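Local coordinates for protein fimbrin (Schizosaccharomyces pombe, PDB 1RT8) that binds and crosslinks actin filaments, associating with actin structures that develop and maintain cell polarity, and takes part in cytokinesis, mating and spore formation, at residues W179-S184 against V190-N195; N171-A176 against L200-P205; L213-V218 against A222-Q227; N10-R15 against P240-A245; D155-L158 against K164-L167. All blocks are in the same frame, centred on the assembly; numbering follows the deposited sequence.

From the N terminus, 10-15 opens contact 4, which closes at 240-245 and encloses the other four. Contact 5 comes first inside this long loop, joining the short helix 154-157 to the start of helix 162-176. Contact 2 then sets the end of that helix against the end of helix 194-203, and within its loop lies contact 1, where the connecting segment docks on the beginning of helix 194-203. Contact 3 follows in series at the entry to helix 218-230. No loops cross. Contacts 1, 2 and 3 lie within the second calponin-homology domain, whereas contact 4 ties it to the first; all five belong to the first actin-binding region.

Contact 1: W179-S184 against V190-N195; sequences WPRTVS and VSDGEN
The Asx turn of D192 and the opening turn of helix 194-203 receive R181 and W179 from the preceding loop, at a polar corner of the second calponin-homology domain. D192 OD1 accepts from E194 N at 2.8 Å, which fixes the carboxylate at the helix start. Its other oxygen, D192 OD2, presents its syn lone pair to R181 NH1 at 2.7 Å. The same R181 NH1 donates to E194 OE1 at 2.8 Å, here from above the carboxylate plane. Both acids sit at the guanidinium edge, so one nitrogen makes two salt bridges, joining R181, D192 and E194 in a network. The bend at chi3 (64°) in the otherwise extended arginine lays its guanidinium across N195, whose ND2 lies over one face. With an alanine in place of R181 the shared cation is gone, and D192 and E194 would probably be left without a mate.

N195 OD1 accepts from W179 NE1 at 2.9 Å, close to the indole plane and nearly along the C=O axis, while the amide stands almost perpendicular to the ring. The N-H...O angle of 131° makes this bond bent. The amide nitrogen is directed to D189 O, and also shares an ordered water with R181 NE. Beside these polar groups V183 CG2 approaches N195 ND2 to 3.6 Å and V190 CG1 to 4.2 Å. V183 packs further on L167 and L174 of helix 162-176, V190 and N195 lean on F170 of that helix, W179 rests on V198 of helix 194-203, and R221 of helix 218-230 bonds to D192 O.

Contact 2: N171-A176 against L200-P205; sequences NYHLKA and LNQLAP
Helix 162-176, in its last turns, and helix 194-203, at its end, come closest at H173 and Q202, whose CA atoms are 6.7 Å apart. Side chains make the contact, above all H173, Q202 and L203. L203 CD2 sits over one face of the imidazole, 3.7 Å from its centroid and only 16° off the ring normal, a CH-pi contact in which the methyl is nearest the far rim, 3.6 Å from H173 NE2. Over the opposite face lies Y172 CD2, above the ring centre. Sandwiched in this way, the imidazole is probably restricted in its rotation, and its NE2 is held as well by a hydrogen bond to P263 O. With a serine in place of H173, a gap would probably open beside L203 CD2 and P263 O would be left without its donor.

Q202 packs on the H173 backbone. Its CG lies 3.6 Å from H173 O and 4.1 Å from H173 CB, and the bend at chi2 (54°) then turns the amide toward the end of helix 162-176, where Q202 NE2 lies 4.1 Å from A176 CB. The amide and imidazole planes are only 23° apart. Such packing through a methyl, a ring and aliphatic carbons is dispersive in character. Around it, H173 also meets the ring of W169 edge-to-face and touches L199 of helix 194-203, while L203 reaches L258 of helix 248-261, so that three helices of the second calponin-homology domain converge here.

Contact 3: L213-V218 against A222-Q227; sequences LQTTDV and AEQVLQ
T215 and Q224 approach from opposite directions across the entry to helix 218-230, and the threonine can be followed atom by atom. Its CB lies 3.8 Å from Q224 OE1. From there the side chain forks. The hydroxyl branch, T215 OG1, donates to Q224 OE1 at 2.7 Å. The approach makes a C=O...donor angle of 112°, and the donor is tilted 21° from the carbonyl plane, so the oxygen is met well to one side. The methyl branch, T215 CG2, is anti to the backbone N and passes the other end of the amide, 3.9 Å from Q224 NE2. The glutamine spans the distance because its chain is extended beyond CG (chi2 167°), carrying the amide from the helix flank out to the loop; P212 also packs on the Q224 side chain.

A second link lies on the backbone at the beginning of the helix. A222 N donates to V218 O at 3.0 Å, the usual bond of a first helical turn, and A222 CB lies 3.5 Å from the same V218 O. Just ahead, D217 occupies the N-cap position, its OD1 accepting from Q220 N. T215 O is bound by R221, an arginine that also reaches D192 O, so one arginine joins this loop to the turn at D192.

Chemically, T215 and Q224 pair two neutral groups. The hydroxyl spends its proton on the amide oxygen, which implies that a single directional bond probably favours one placing of the amide, and that the link is likely to depend little on ionisation.

Contact 4: N10-R15 against P240-A245; sequences NEEERR and PTAMVA
The carboxylate of E12 is the flat group that reaches across to T241 and A242. T241 OG1 stands above its plane, 43° out of it, and donates to E12 OE2 at 2.8 Å. A242 CB lies 3.3 Å from the same oxygen, E12 OE2. E12 arrives by a bend at chi2 (-134°), while T241 keeps its hydroxyl between its backbone N and carbonyl carbon and meets the glutamate at about a right angle.

The second oxygen, E12 OE1, has its own partner in T239 OG1, a hydroxyl that also accepts from A242 N and bonds to T241 OG1. The carboxylate is therefore engaged by two threonines. At the start of helix 11-25, N10 is the N-cap: its OD1 takes E13 N at 2.8 Å, an almost straight bond. E12 and A242 both also touch L250 of helix 248-261.

Helix 11-25 belongs to the first calponin-homology domain and helix 240-244 to the second, so this is a small polar part of the interface between the paired CH domains of an actin-binding domain.

Contact 5: D155-L158 against K164-L167; sequences DQFL and KILL
Ring contacts dominate where F157 meets I165. I165 CG1 lies over one face of the phenyl ring, 4.3 Å from the centroid and 17° off the normal, a CH-pi contact offset toward the rim. The neighbouring branch, I165 CG2, closes on the outer part of the ring at 3.7 Å from F157 CE2, an apolar contact. The ring gets there because CG of F157 is anti to its backbone N (chi1 -177°), which brings the phenyl against the isoleucine.

The helix of F157, 154-157, precedes helix 162-176, a long helix of the second calponin-homology domain, and the two are joined by a short connection; the contact packs helix 154-157 against the start of helix 162-176.

Contacts with backbone make up the rest. I165 CD1 reaches 3.4 Å from F157 O and 4.2 Å from L158 CA. In the other direction, F157 CE1 approaches K164 O to 3.9 Å. The residue after the isoleucine faces inward, where L166 packs on L252, V255, A256 and F259 of helix 248-261, while L158 leans on I136.

Contact 1: W179-S184 against V190-N195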
# COMPACT_ATOMS: atom_id res chain seq x y z
N TRP A 179 9.36 5.28 33.60
CA TRP A 179 10.02 6.47 33.07
C TRP A 179 8.93 7.54 32.87
O TRP A 179 7.91 7.29 32.23
CB TRP A 179 10.71 6.10 31.76
CG TRP A 179 11.63 7.13 31.18
CD1 TRP A 179 11.49 7.76 29.97
CD2 TRP A 179 12.81 7.68 31.78
NE1 TRP A 179 12.51 8.67 29.79
CE2 TRP A 179 13.33 8.64 30.89
CE3 TRP A 179 13.48 7.46 33.00
CZ2 TRP A 179 14.49 9.37 31.16
CZ3 TRP A 179 14.64 8.20 33.28
CH2 TRP A 179 15.12 9.14 32.36
N PRO A 180 9.14 8.75 33.42
CA PRO A 180 8.18 9.86 33.31
C PRO A 180 7.95 10.41 31.90
O PRO A 180 7.03 11.20 31.68
CB PRO A 180 8.77 10.92 34.23
CG PRO A 180 9.64 10.13 35.18
CD PRO A 180 10.28 9.14 34.26
N ARG A 181 8.80 10.02 30.95
CA ARG A 181 8.65 10.52 29.59
C ARG A 181 7.82 9.60 28.71
O ARG A 181 7.81 8.39 28.89
CB ARG A 181 10.01 10.75 28.95
CG ARG A 181 10.76 11.89 29.60
CD ARG A 181 12.03 12.23 28.88
NE ARG A 181 11.79 12.73 27.53
CZ ARG A 181 12.77 13.13 26.72
NH1 ARG A 181 14.03 13.08 27.14
NH2 ARG A 181 12.49 13.56 25.50
N THR A 182 7.12 10.19 27.76
CA THR A 182 6.30 9.42 26.86
C THR A 182 6.68 9.83 25.45
O THR A 182 7.25 10.91 25.25
CB THR A 182 4.81 9.70 27.15
OG1 THR A 182 4.05 8.52 26.86
CG2 THR A 182 4.30 10.87 26.31
N VAL A 183 6.40 8.97 24.49
CA VAL A 183 6.73 9.23 23.09
C VAL A 183 5.47 9.39 22.24
O VAL A 183 4.55 8.58 22.32
CB VAL A 183 7.60 8.08 22.50
CG1 VAL A 183 7.56 8.10 20.99
CG2 VAL A 183 9.03 8.22 22.99
N SER A 184 5.43 10.44 21.41
CA SER A 184 4.27 10.66 20.55
C SER A 184 4.69 10.91 19.11
O SER A 184 3.85 11.18 18.25
CB SER A 184 3.42 11.83 21.08
OG SER A 184 4.08 13.06 20.91
N VAL A 190 12.47 11.63 20.56
CA VAL A 190 13.54 10.64 20.65
C VAL A 190 14.89 11.26 20.34
O VAL A 190 15.92 10.59 20.45
CB VAL A 190 13.31 9.44 19.68
CG1 VAL A 190 11.99 8.75 20.02
CG2 VAL A 190 13.31 9.91 18.23
N SER A 191 14.89 12.54 19.98
CA SER A 191 16.11 13.23 19.60
C SER A 191 17.20 13.46 20.65
O SER A 191 18.31 13.80 20.28
CB SER A 191 15.77 14.56 18.93
OG SER A 191 15.12 15.46 19.81
N ASP A 192 16.91 13.29 21.94
CA ASP A 192 17.98 13.51 22.92
C ASP A 192 18.60 12.22 23.42
O ASP A 192 19.48 12.23 24.28
CB ASP A 192 17.52 14.38 24.11
CG ASP A 192 16.45 13.72 24.95
OD1 ASP A 192 16.31 12.47 24.92
OD2 ASP A 192 15.76 14.47 25.67
N GLY A 193 18.14 11.10 22.86
CA GLY A 193 18.68 9.79 23.22
C GLY A 193 18.25 9.18 24.54
O GLY A 193 18.60 8.03 24.81
N GLU A 194 17.50 9.92 25.35
CA GLU A 194 17.04 9.41 26.64
C GLU A 194 16.02 8.30 26.54
O GLU A 194 16.17 7.25 27.15
CB GLU A 194 16.45 10.55 27.48
CG GLU A 194 17.48 11.44 28.14
CD GLU A 194 16.84 12.40 29.14
OE1 GLU A 194 15.61 12.35 29.33
OE2 GLU A 194 17.58 13.21 29.74
N ASN A 195 14.95 8.53 25.78
CA ASN A 195 13.92 7.51 25.65
C ASN A 195 14.44 6.23 25.02
O ASN A 195 14.02 5.13 25.40
CB ASN A 195 12.72 8.08 24.90
CG ASN A 195 11.96 9.11 25.74
OD1 ASN A 195 11.97 9.03 26.96
ND2 ASN A 195 11.30 10.06 25.09
O HOH W 1 9.28 12.37 25.66

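Contact 2: N171-A176 against L200-P205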
# COMPACT_ATOMS: atom_id res chain seq x y z
N ASN A 171 5.87 3.19 24.12
CA ASN A 171 5.34 3.68 25.39
C ASN A 171 5.01 2.57 26.39
O ASN A 171 5.15 2.76 27.59
CB ASN A 171 4.12 4.56 25.16
CG ASN A 171 4.48 5.91 24.59
OD1 ASN A 171 5.37 6.59 25.11
ND2 ASN A 171 3.80 6.31 23.53
N TYR A 172 4.56 1.43 25.89
CA TYR A 172 4.24 0.31 26.77
C TYR A 172 5.48 0.00 27.61
O TYR A 172 5.38 -0.28 28.80
CB TYR A 172 3.86 -0.92 25.95
CG TYR A 172 3.86 -2.20 26.74
CD1 TYR A 172 2.81 -2.52 27.61
CD2 TYR A 172 4.91 -3.11 26.63
CE1 TYR A 172 2.81 -3.71 28.34
CE2 TYR A 172 4.93 -4.30 27.35
CZ TYR A 172 3.87 -4.60 28.20
OH TYR A 172 3.89 -5.78 28.91
N HIS A 173 6.66 0.06 26.99
CA HIS A 173 7.90 -0.21 27.68
C HIS A 173 8.37 0.93 28.59
O HIS A 173 8.79 0.69 29.72
CB HIS A 173 9.00 -0.56 26.68
CG HIS A 173 8.82 -1.91 26.05
ND1 HIS A 173 8.90 -3.08 26.78
CD2 HIS A 173 8.54 -2.27 24.78
CE1 HIS A 173 8.66 -4.10 25.98
NE2 HIS A 173 8.44 -3.64 24.76
N LEU A 174 8.31 2.17 28.10
CA LEU A 174 8.73 3.30 28.93
C LEU A 174 7.89 3.31 30.19
O LEU A 174 8.38 3.63 31.28
CB LEU A 174 8.54 4.62 28.18
CG LEU A 174 9.44 4.81 26.96
CD1 LEU A 174 9.18 6.18 26.36
CD2 LEU A 174 10.91 4.67 27.37
N LYS A 175 6.61 2.95 30.06
CA LYS A 175 5.73 2.93 31.21
C LYS A 175 6.16 1.83 32.17
O LYS A 175 6.13 2.00 33.39
CB LYS A 175 4.28 2.72 30.80
CG LYS A 175 3.32 2.73 31.98
CD LYS A 175 1.88 2.50 31.56
CE LYS A 175 0.96 2.47 32.78
NZ LYS A 175 -0.46 2.30 32.38
N ALA A 176 6.57 0.69 31.61
CA ALA A 176 7.01 -0.44 32.42
C ALA A 176 8.31 -0.09 33.11
O ALA A 176 8.58 -0.56 34.22
CB ALA A 176 7.20 -1.67 31.55
N LEU A 200 16.01 0.59 25.38
CA LEU A 200 17.00 -0.47 25.23
C LEU A 200 17.32 -1.16 26.56
O LEU A 200 17.52 -2.38 26.61
CB LEU A 200 18.28 0.10 24.62
CG LEU A 200 18.15 0.61 23.19
CD1 LEU A 200 19.54 0.96 22.65
CD2 LEU A 200 17.51 -0.46 22.31
N ASN A 201 17.36 -0.39 27.64
CA ASN A 201 17.64 -0.95 28.96
C ASN A 201 16.45 -1.77 29.44
O ASN A 201 16.60 -2.73 30.19
CB ASN A 201 17.95 0.17 29.96
CG ASN A 201 18.00 -0.32 31.39
OD1 ASN A 201 17.02 -0.20 32.13
ND2 ASN A 201 19.13 -0.89 31.78
N GLN A 202 15.26 -1.39 29.01
CA GLN A 202 14.05 -2.09 29.40
C GLN A 202 13.96 -3.39 28.60
O GLN A 202 13.58 -4.42 29.14
CB GLN A 202 12.83 -1.21 29.14
CG GLN A 202 11.51 -1.74 29.66
CD GLN A 202 11.54 -2.08 31.14
OE1 GLN A 202 12.04 -1.31 31.96
NE2 GLN A 202 11.00 -3.25 31.48
N LEU A 203 14.35 -3.35 27.33
CA LEU A 203 14.30 -4.52 26.46
C LEU A 203 15.36 -5.58 26.76
O LEU A 203 15.10 -6.78 26.65
CB LEU A 203 14.42 -4.12 24.99
CG LEU A 203 13.29 -3.34 24.33
CD1 LEU A 203 13.64 -3.15 22.87
CD2 LEU A 203 11.96 -4.10 24.47
N ALA A 204 16.56 -5.14 27.14
CA ALA A 204 17.65 -6.06 27.44
C ALA A 204 18.55 -5.52 28.55
O ALA A 204 19.67 -5.08 28.30
CB ALA A 204 18.47 -6.30 26.17
N PRO A 205 18.07 -5.56 29.80
CA PRO A 205 18.83 -5.07 30.96
C PRO A 205 20.26 -5.58 31.05
O PRO A 205 21.12 -4.94 31.64
CB PRO A 205 17.99 -5.55 32.15
CG PRO A 205 16.60 -5.62 31.59
CD PRO A 205 16.83 -6.23 30.23

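Contact 3: L213-V218 against A222-Q227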
# COMPACT_ATOMS: atom_id res chain seq x y z
N LEU A 213 22.44 8.07 29.98
CA LEU A 213 21.65 9.15 30.55
C LEU A 213 22.57 10.15 31.26
O LEU A 213 22.25 11.34 31.35
CB LEU A 213 20.63 8.59 31.54
CG LEU A 213 19.53 7.73 30.92
CD1 LEU A 213 18.63 7.13 32.00
CD2 LEU A 213 18.72 8.57 29.95
N GLN A 214 23.73 9.67 31.71
CA GLN A 214 24.71 10.49 32.42
C GLN A 214 25.65 11.30 31.52
O GLN A 214 26.40 12.15 32.00
CB GLN A 214 25.55 9.61 33.35
CG GLN A 214 24.72 8.73 34.27
CD GLN A 214 23.63 9.50 34.99
OE1 GLN A 214 23.87 10.58 35.54
NE2 GLN A 214 22.41 8.95 34.99
N THR A 215 25.60 11.04 30.22
CA THR A 215 26.44 11.75 29.26
C THR A 215 25.76 13.07 28.94
O THR A 215 24.61 13.09 28.51
CB THR A 215 26.60 10.93 27.96
OG1 THR A 215 27.18 9.65 28.27
CG2 THR A 215 27.49 11.66 26.96
N THR A 216 26.46 14.18 29.14
CA THR A 216 25.87 15.49 28.90
C THR A 216 25.85 15.91 27.43
O THR A 216 24.88 16.51 26.97
CB THR A 216 26.56 16.59 29.72
OG1 THR A 216 27.93 16.70 29.31
CG2 THR A 216 26.50 16.23 31.21
N ASP A 217 26.91 15.61 26.69
CA ASP A 217 26.93 15.96 25.27
C ASP A 217 25.93 15.04 24.57
O ASP A 217 26.13 13.82 24.51
CB ASP A 217 28.33 15.77 24.67
CG ASP A 217 28.41 16.22 23.22
OD1 ASP A 217 27.69 15.63 22.38
OD2 ASP A 217 29.17 17.16 22.92
N VAL A 218 24.85 15.62 24.05
CA VAL A 218 23.80 14.85 23.38
C VAL A 218 24.29 14.10 22.15
O VAL A 218 23.81 13.01 21.84
CB VAL A 218 22.61 15.76 22.97
CG1 VAL A 218 23.02 16.72 21.87
CG2 VAL A 218 21.44 14.90 22.52
N ALA A 222 24.05 10.07 21.78
CA ALA A 222 23.42 9.45 20.62
C ALA A 222 24.29 8.32 20.08
O ALA A 222 23.78 7.29 19.66
CB ALA A 222 23.19 10.49 19.53
N GLU A 223 25.60 8.54 20.09
CA GLU A 223 26.54 7.53 19.60
C GLU A 223 26.56 6.34 20.55
O GLU A 223 26.59 5.19 20.11
CB GLU A 223 27.94 8.13 19.49
CG GLU A 223 29.02 7.13 19.15
CD GLU A 223 28.73 6.37 17.87
OE1 GLU A 223 28.46 7.02 16.84
OE2 GLU A 223 28.79 5.12 17.89
N GLN A 224 26.53 6.62 21.85
CA GLN A 224 26.53 5.56 22.85
C GLN A 224 25.26 4.74 22.74
O GLN A 224 25.29 3.53 22.93
CB GLN A 224 26.66 6.16 24.26
CG GLN A 224 28.07 6.59 24.62
CD GLN A 224 28.15 7.46 25.87
OE1 GLN A 224 27.32 7.36 26.78
NE2 GLN A 224 29.17 8.31 25.93
N VAL A 225 24.15 5.40 22.43
CA VAL A 225 22.87 4.71 22.29
C VAL A 225 22.92 3.74 21.12
O VAL A 225 22.41 2.61 21.21
CB VAL A 225 21.69 5.69 22.03
CG1 VAL A 225 20.49 4.94 21.43
CG2 VAL A 225 21.28 6.37 23.34
N LEU A 226 23.52 4.18 20.02
CA LEU A 226 23.61 3.35 18.84
C LEU A 226 24.61 2.22 19.03
O LEU A 226 24.51 1.18 18.37
CB LEU A 226 23.98 4.19 17.62
CG LEU A 226 22.87 5.16 17.19
CD1 LEU A 226 23.34 6.01 16.01
CD2 LEU A 226 21.63 4.37 16.83
N GLN A 227 25.57 2.41 19.94
CA GLN A 227 26.54 1.35 20.22
C GLN A 227 25.79 0.30 21.04
O GLN A 227 26.05 -0.90 20.90
CB GLN A 227 27.74 1.89 21.01
CG GLN A 227 28.53 2.97 20.29
CD GLN A 227 29.95 3.12 20.83
OE1 GLN A 227 30.18 3.01 22.03
NE2 GLN A 227 30.89 3.40 19.94

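Contact 4: N10-R15 against P240-A245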
# COMPACT_ATOMS: atom_id res chain seq x y z
N ASN A 10 17.70 15.37 1.53
CA ASN A 10 18.41 15.09 2.77
C ASN A 10 19.57 14.11 2.57
O ASN A 10 19.38 12.97 2.15
CB ASN A 10 17.44 14.53 3.80
CG ASN A 10 18.11 14.20 5.11
OD1 ASN A 10 18.97 13.31 5.18
ND2 ASN A 10 17.73 14.91 6.16
N GLU A 11 20.78 14.56 2.90
CA GLU A 11 21.99 13.76 2.76
C GLU A 11 21.92 12.38 3.40
O GLU A 11 22.24 11.37 2.76
CB GLU A 11 23.20 14.51 3.36
CG GLU A 11 23.54 15.85 2.71
CD GLU A 11 22.40 16.87 2.82
OE1 GLU A 11 21.73 16.91 3.89
OE2 GLU A 11 22.17 17.63 1.85
N GLU A 12 21.53 12.32 4.67
CA GLU A 12 21.46 11.05 5.38
C GLU A 12 20.41 10.10 4.83
O GLU A 12 20.67 8.91 4.66
CB GLU A 12 21.21 11.28 6.87
CG GLU A 12 22.26 12.15 7.54
CD GLU A 12 22.73 11.57 8.86
OE1 GLU A 12 23.42 10.53 8.84
OE2 GLU A 12 22.39 12.15 9.91
N GLU A 13 19.22 10.63 4.57
CA GLU A 13 18.15 9.80 4.03
C GLU A 13 18.65 9.10 2.77
O GLU A 13 18.50 7.89 2.62
CB GLU A 13 16.92 10.66 3.72
CG GLU A 13 16.08 10.98 4.93
CD GLU A 13 14.99 12.00 4.64
OE1 GLU A 13 14.35 11.90 3.58
OE2 GLU A 13 14.78 12.89 5.48
N ARG A 14 19.25 9.87 1.87
CA ARG A 14 19.77 9.31 0.63
C ARG A 14 20.82 8.24 0.92
O ARG A 14 20.75 7.14 0.37
CB ARG A 14 20.39 10.41 -0.24
CG ARG A 14 21.02 9.89 -1.52
CD ARG A 14 21.40 11.04 -2.44
NE ARG A 14 22.19 12.05 -1.74
CZ ARG A 14 23.41 11.84 -1.26
NH1 ARG A 14 23.99 10.65 -1.40
NH2 ARG A 14 24.06 12.81 -0.63
N ARG A 15 21.78 8.57 1.78
CA ARG A 15 22.83 7.62 2.11
C ARG A 15 22.28 6.33 2.71
O ARG A 15 22.53 5.24 2.20
CB ARG A 15 23.83 8.24 3.09
CG ARG A 15 24.97 7.30 3.46
CD ARG A 15 25.90 7.86 4.55
NE ARG A 15 26.64 9.04 4.13
CZ ARG A 15 26.16 10.28 4.13
NH1 ARG A 15 24.92 10.51 4.54
NH2 ARG A 15 26.92 11.29 3.74
N PRO A 240 24.07 9.08 14.75
CA PRO A 240 24.05 10.03 15.86
C PRO A 240 23.47 11.38 15.46
O PRO A 240 22.65 11.94 16.18
CB PRO A 240 25.52 10.13 16.24
CG PRO A 240 26.04 8.76 15.93
CD PRO A 240 25.41 8.50 14.57
N THR A 241 23.89 11.87 14.30
CA THR A 241 23.42 13.16 13.79
C THR A 241 21.95 13.12 13.36
O THR A 241 21.21 14.08 13.57
CB THR A 241 24.29 13.64 12.60
OG1 THR A 241 24.49 12.55 11.69
CG2 THR A 241 25.65 14.15 13.08
N ALA A 242 21.52 12.00 12.78
CA ALA A 242 20.13 11.87 12.35
C ALA A 242 19.23 11.77 13.58
O ALA A 242 18.07 12.19 13.55
CB ALA A 242 19.96 10.63 11.47
N MET A 243 19.77 11.21 14.66
CA MET A 243 19.01 11.08 15.89
C MET A 243 18.76 12.44 16.51
O MET A 243 17.61 12.80 16.80
CB MET A 243 19.76 10.22 16.91
CG MET A 243 18.99 10.07 18.22
SD MET A 243 19.88 9.23 19.53
CE MET A 243 19.98 7.62 18.86
N VAL A 244 19.84 13.18 16.72
CA VAL A 244 19.77 14.51 17.32
C VAL A 244 18.98 15.47 16.44
O VAL A 244 18.35 16.41 16.93
CB VAL A 244 21.18 15.08 17.55
CG1 VAL A 244 21.10 16.52 18.02
CG2 VAL A 244 21.91 14.23 18.58
N ALA A 245 19.01 15.23 15.13
CA ALA A 245 18.29 16.08 14.19
C ALA A 245 16.80 15.72 14.18
O ALA A 245 15.99 16.43 13.61
CB ALA A 245 18.87 15.91 12.79

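Contact 5: D155-L158 against K164-L167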
# COMPACT_ATOMS: atom_id res chain seq x y z
N ASP A 155 -7.29 -7.12 15.44
CA ASP A 155 -7.35 -7.14 13.99
C ASP A 155 -7.32 -5.72 13.42
O ASP A 155 -6.79 -5.49 12.33
CB ASP A 155 -8.62 -7.87 13.52
CG ASP A 155 -8.75 -7.92 12.01
OD1 ASP A 155 -9.39 -7.00 11.44
OD2 ASP A 155 -8.20 -8.86 11.40
N GLN A 156 -7.88 -4.78 14.17
CA GLN A 156 -7.90 -3.38 13.75
C GLN A 156 -6.53 -2.77 14.01
O GLN A 156 -6.00 -2.03 13.19
CB GLN A 156 -8.96 -2.62 14.55
CG GLN A 156 -10.31 -3.31 14.59
CD GLN A 156 -11.30 -2.62 15.50
OE1 GLN A 156 -10.99 -2.31 16.65
NE2 GLN A 156 -12.50 -2.37 15.00
N PHE A 157 -5.96 -3.11 15.16
CA PHE A 157 -4.65 -2.61 15.56
C PHE A 157 -3.60 -2.94 14.50
O PHE A 157 -2.80 -2.08 14.11
CB PHE A 157 -4.24 -3.23 16.89
CG PHE A 157 -2.94 -2.71 17.42
CD1 PHE A 157 -2.83 -1.40 17.89
CD2 PHE A 157 -1.81 -3.52 17.44
CE1 PHE A 157 -1.62 -0.91 18.37
CE2 PHE A 157 -0.59 -3.03 17.92
CZ PHE A 157 -0.49 -1.73 18.39
N LEU A 158 -3.61 -4.18 14.02
CA LEU A 158 -2.64 -4.63 13.02
C LEU A 158 -2.82 -4.05 11.62
O LEU A 158 -2.05 -4.37 10.72
CB LEU A 158 -2.63 -6.16 12.95
CG LEU A 158 -2.02 -6.87 14.16
CD1 LEU A 158 -2.05 -8.38 13.95
CD2 LEU A 158 -0.60 -6.38 14.39
N LYS A 164 1.57 4.19 14.34
CA LYS A 164 0.57 3.99 15.37
C LYS A 164 0.60 2.64 16.07
O LYS A 164 -0.14 2.40 17.03
CB LYS A 164 -0.82 4.28 14.81
CG LYS A 164 -0.99 5.76 14.51
CD LYS A 164 -2.33 6.09 13.85
CE LYS A 164 -2.38 7.55 13.45
NZ LYS A 164 -3.66 7.91 12.79
N ILE A 165 1.48 1.76 15.61
CA ILE A 165 1.64 0.46 16.25
C ILE A 165 2.90 0.52 17.11
O ILE A 165 2.95 -0.02 18.21
CB ILE A 165 1.79 -0.66 15.20
CG1 ILE A 165 0.47 -0.89 14.48
CG2 ILE A 165 2.26 -1.95 15.88
CD1 ILE A 165 0.54 -1.93 13.37
N LEU A 166 3.91 1.21 16.60
CA LEU A 166 5.17 1.34 17.31
C LEU A 166 5.13 2.29 18.51
O LEU A 166 5.76 2.03 19.53
CB LEU A 166 6.27 1.74 16.32
CG LEU A 166 6.62 0.66 15.28
CD1 LEU A 166 7.59 1.22 14.24
CD2 LEU A 166 7.24 -0.54 16.00
N LEU A 167 4.38 3.39 18.39
CA LEU A 167 4.27 4.35 19.48
C LEU A 167 3.67 3.71 20.73
O LEU A 167 4.17 3.91 21.83
CB LEU A 167 3.43 5.55 19.06
CG LEU A 167 4.15 6.51 18.10
CD1 LEU A 167 3.20 7.62 17.69
CD2 LEU A 167 5.39 7.08 18.78